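Local coordinates for protein fluoroacetyl-CoA thioesterase (Streptomyces cattleya, PDB 3KUV) that hydrolyses fluoroacetyl-CoA to fluoroacetate and coenzyme A before citrate synthase can react with it, and so confers resistance to fluoroacetate, at residues Val16-Pro19 against His20-Val23; Gly43-Val46 against Gly47-Glu50. The protein carries 1 engineered substitution. One frame throughout, in Å; residues are numbered along the deposited sequence. Where two conformers were deposited one is given.

Contact 1 is a turn in the loop that leaves strand 10-16, and contact 2, later in the chain, is an early part of helix 42-57, the long helix of the hot dog fold. Their centres are about 12 Å apart, yet they touch: the F44 ring packs against the backbone of the turn, with F44 CD2 3.1 Å from K21 O. Both also meet the second subunit, where Y27 forms a cation-pi contact with K21 and a hydrogen bond to F44 O. The loop at the edge of the sheet and the helix that carries the substrate-binding segment are thus joined to each other and to the same part of the partner chain.

Contact 1. Residues Val16-Pro19 against His20-Val23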
loop_
_atom_site.group_PDB
_atom_site.type_symbol
_atom_site.label_atom_id
_atom_site.label_comp_id
_atom_site.label_asym_id
_atom_site.label_seq_id
_atom_site.Cartn_x
_atom_site.Cartn_y
_atom_site.Cartn_z
ATOM N N VAL B 16 11.210 -10.070 -8.585
ATOM C CA VAL B 16 11.392 -9.378 -9.876
ATOM C C VAL B 16 10.066 -8.706 -10.266
ATOM O O VAL B 16 9.035 -9.378 -10.348
ATOM C CB VAL B 16 11.793 -10.409 -10.957
ATOM C CG1 VAL B 16 11.943 -9.715 -12.391
ATOM C CG2 VAL B 16 13.151 -11.030 -10.593
ATOM N N VAL B 17 10.077 -7.356 -10.441
ATOM C CA VAL B 17 8.817 -6.682 -10.743
ATOM C C VAL B 17 8.348 -7.006 -12.184
ATOM O O VAL B 17 9.081 -6.675 -13.124
ATOM C CB VAL B 17 9.046 -5.124 -10.618
ATOM C CG1 VAL B 17 7.740 -4.315 -10.970
ATOM C CG2 VAL B 17 9.507 -4.739 -9.157
ATOM N N PRO B 18 7.143 -7.610 -12.298
ATOM C CA PRO B 18 6.588 -7.876 -13.651
ATOM C C PRO B 18 5.822 -6.628 -14.144
ATOM O O PRO B 18 5.501 -5.692 -13.372
ATOM C CB PRO B 18 5.611 -9.018 -13.403
ATOM C CG PRO B 18 5.045 -8.757 -12.004
ATOM C CD PRO B 18 6.216 -8.040 -11.243
ATOM N N PRO B 19 5.517 -6.634 -15.466
ATOM C CA PRO B 19 4.779 -5.508 -16.032
ATOM C C PRO B 19 3.444 -5.255 -15.352
ATOM O O PRO B 19 2.995 -4.076 -15.345
ATOM C CB PRO B 19 4.573 -5.932 -17.511
ATOM C CG PRO B 19 5.787 -6.806 -17.770
ATOM C CD PRO B 19 5.948 -7.617 -16.492
ATOM N N HIS B 20 2.756 -6.260 -14.820
ATOM C CA HIS B 20 1.441 -6.048 -14.226
ATOM C C HIS B 20 1.434 -5.539 -12.763
ATOM O O HIS B 20 0.418 -5.551 -12.122
ATOM C CB HIS B 20 0.556 -7.322 -14.330
ATOM C CG HIS B 20 1.160 -8.533 -13.700
ATOM N ND1 HIS B 20 2.065 -9.343 -14.374
ATOM C CD2 HIS B 20 0.996 -9.072 -12.468
ATOM C CE1 HIS B 20 2.422 -10.336 -13.570
ATOM N NE2 HIS B 20 1.811 -10.190 -12.408
ATOM N N LYS B 21 2.593 -4.991 -12.314
ATOM C CA LYS B 21 2.590 -4.348 -10.987
ATOM C C LYS B 21 2.870 -2.872 -11.051
ATOM O O LYS B 21 3.302 -2.274 -10.071
ATOM C CB LYS B 21 3.617 -5.021 -10.045
ATOM C CG LYS B 21 3.311 -6.538 -9.826
ATOM C CD LYS B 21 2.066 -6.755 -8.989
ATOM C CE LYS B 21 2.016 -8.247 -8.750
ATOM N NZ LYS B 21 0.662 -8.696 -8.331
ATOM N N THR B 22 2.609 -2.273 -12.212
ATOM C CA THR B 22 2.718 -0.799 -12.288
ATOM C C THR B 22 1.457 -0.125 -11.823
ATOM O O THR B 22 0.462 -0.765 -11.567
ATOM C CB THR B 22 3.075 -0.372 -13.743
ATOM O OG1 THR B 22 2.010 -0.790 -14.624
ATOM C CG2 THR B 22 4.419 -0.997 -14.183
ATOM N N VAL B 23 1.568 1.214 -11.658
ATOM C CA VAL B 23 0.433 1.984 -11.118
ATOM C C VAL B 23 -0.919 1.703 -11.798
ATOM O O VAL B 23 -1.925 1.517 -11.104
ATOM C CB VAL B 23 0.798 3.448 -11.269
ATOM C CG1 VAL B 23 -0.415 4.354 -10.928
ATOM C CG2 VAL B 23 1.981 3.779 -10.293
#
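P18 and K21 close a type I beta turn in the loop between strand 10-16 and helix 23-26, and the H20 ring folds back within it over P18. The defining bond runs from K21 N to P18 O at 3.2 Å, with an N-H...O angle of 155°. P19 and H20 fill the two central positions, and the restricted phi of the proline, here -57°, suits the first of them. The imidazole of H20 offers a face to P18: CG of the proline stands 3.7 Å from the ring centroid, a CH-pi contact displaced toward the rim, where P18 CG comes within 3.4 Å of H20 CE1. The ring gets there because H20 CG sits between the backbone N and the carbonyl carbon (chi1 57°), which turns the imidazole back along the chain. The same proline carbon meets K21, whose CG lies 3.6 Å from P18 CG, so one proline carbon touches both the histidine ring and the start of the lysine chain. Beyond that point K21 bends at chi2 and leads off to the second subunit, where NZ forms a salt bridge with E29 and a hydrogen bond to L26 O. H20 NE2 is bonded to E29 of that subunit too, so one carboxylate fixes both side chains. On the upstream side V17 pairs through its backbone with G83 and L84 and packs on V86 of strand 85-96; downstream, T22 OG1 is hydrogen-bonded to E38 just before helix 23-26 begins.

Contact 2. Residues Gly43-Val46 against Gly47-Glu50; sequences GFMV and GLME
M45 and M49 lie one helical turn apart, and their thioethers cross obliquely on the side of the helix that faces the sheet. The M49 chain is extended beyond CG (chi2 175°), whereas M45 bends at chi2, which brings its sulfur beside the M49 side chain, and again at chi3: M45 SD is 3.9 Å from M49 CE. M45 was modelled in two conformers, so this approach describes one of them. Nearer the backbone, M49 CG rests 3.4 Å from M45 O. L48 leaves the helix on the flank of this pair, its CB 3.5 Å from F44 O, and only the tip of its CD2 branch comes near the M45 sulfur, at 4.5 Å. M45, L48 and M49 together pack on V86, V88, V104, A106, I72 and V74, residues of the sheet that wraps the helix in the hot dog fold. Beneath them the backbone forms regular i to i+4 bonds, and the one from M49 N to M45 O, 2.9 Å long, is among the straighter, at 164°. F44 O is gripped twice, by L48 N and by the hydroxyl of Y27 of the second subunit. V46 and E50 lie on another side of the helix and also meet that subunit: V46 packs on I72 of both chains and E50 on the engineered S42 of the partner chain. The aliphatic part of E50 runs past the preceding turn, with E50 CG 3.4 Å from V46 O, and carries the carboxylate of this active-site residue to a salt bridge from OE1 to R120, a substrate-binding residue. A bound acetate lies about 3 Å from the E50 side chain, nearest atoms counted.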
loop_
_atom_site.group_PDB
_atom_site.type_symbol
_atom_site.label_atom_id
_atom_site.label_comp_id
_atom_site.label_asym_id
_atom_site.label_seq_id
_atom_site.Cartn_x
_atom_site.Cartn_y
_atom_site.Cartn_z
ATOM N N GLY B 43 1.047 1.044 -3.582
ATOM C CA GLY B 43 0.200 0.069 -2.904
ATOM C C GLY B 43 0.767 -1.337 -3.112
ATOM O O GLY B 43 0.596 -2.210 -2.253
ATOM N N PHE B 44 1.381 -1.610 -4.299
ATOM C CA PHE B 44 2.047 -2.891 -4.482
ATOM C C PHE B 44 3.288 -3.013 -3.587
ATOM O O PHE B 44 3.596 -4.125 -3.110
ATOM C CB PHE B 44 2.390 -3.149 -5.948
ATOM C CG PHE B 44 1.195 -3.509 -6.835
ATOM C CD1 PHE B 44 0.383 -4.604 -6.519
ATOM C CD2 PHE B 44 0.980 -2.810 -8.037
ATOM C CE1 PHE B 44 -0.704 -4.997 -7.367
ATOM C CE2 PHE B 44 -0.059 -3.143 -8.887
ATOM C CZ PHE B 44 -0.894 -4.245 -8.582
ATOM N N MET B 45 4.052 -1.919 -3.418
ATOM C CA MET B 45 5.158 -1.993 -2.461
ATOM C C MET B 45 4.689 -2.274 -1.052
ATOM O O MET B 45 5.315 -3.137 -0.355
ATOM C CB MET B 45 6.002 -0.711 -2.488
ATOM C CG MET B 45 7.021 -0.596 -1.287
ATOM S SD MET B 45 8.129 -2.030 -1.501
ATOM C CE MET B 45 9.211 -1.304 -2.701
ATOM N N VAL B 46 3.591 -1.667 -0.620
ATOM C CA VAL B 46 3.034 -1.972 0.704
ATOM C C VAL B 46 2.731 -3.472 0.775
ATOM O O VAL B 46 3.127 -4.163 1.761
ATOM C CB VAL B 46 1.832 -1.087 0.966
ATOM C CG1 VAL B 46 1.073 -1.576 2.240
ATOM C CG2 VAL B 46 2.236 0.394 1.173
ATOM N N GLY B 47 2.084 -4.027 -0.267
ATOM C CA GLY B 47 1.717 -5.456 -0.197
ATOM C C GLY B 47 2.980 -6.334 -0.166
ATOM O O GLY B 47 2.955 -7.440 0.406
ATOM N N LEU B 48 4.038 -5.937 -0.880
ATOM C CA LEU B 48 5.262 -6.743 -0.905
ATOM C C LEU B 48 5.957 -6.713 0.448
ATOM O O LEU B 48 6.531 -7.755 0.856
ATOM C CB LEU B 48 6.225 -6.123 -1.971
ATOM C CG LEU B 48 7.499 -6.988 -2.258
ATOM C CD1 LEU B 48 7.119 -8.321 -2.987
ATOM C CD2 LEU B 48 8.418 -6.162 -3.158
ATOM N N MET B 49 5.938 -5.546 1.102
ATOM C CA MET B 49 6.507 -5.496 2.491
ATOM C C MET B 49 5.688 -6.385 3.437
ATOM O O MET B 49 6.233 -7.129 4.257
ATOM C CB MET B 49 6.425 -4.026 2.981
ATOM C CG MET B 49 7.507 -3.267 2.230
ATOM S SD MET B 49 7.411 -1.496 2.627
ATOM C CE MET B 49 9.123 -0.930 2.143
ATOM N N GLU B 50 4.367 -6.377 3.316
ATOM C CA GLU B 50 3.546 -7.290 4.103
ATOM C C GLU B 50 3.962 -8.724 3.816
ATOM O O GLU B 50 4.089 -9.529 4.733
ATOM C CB GLU B 50 2.029 -7.155 3.811
ATOM C CG GLU B 50 1.488 -5.796 4.253
ATOM C CD GLU B 50 -0.043 -5.891 4.363
ATOM O OE1 GLU B 50 -0.612 -6.612 5.232
ATOM O OE2 GLU B 50 -0.778 -5.223 3.547
#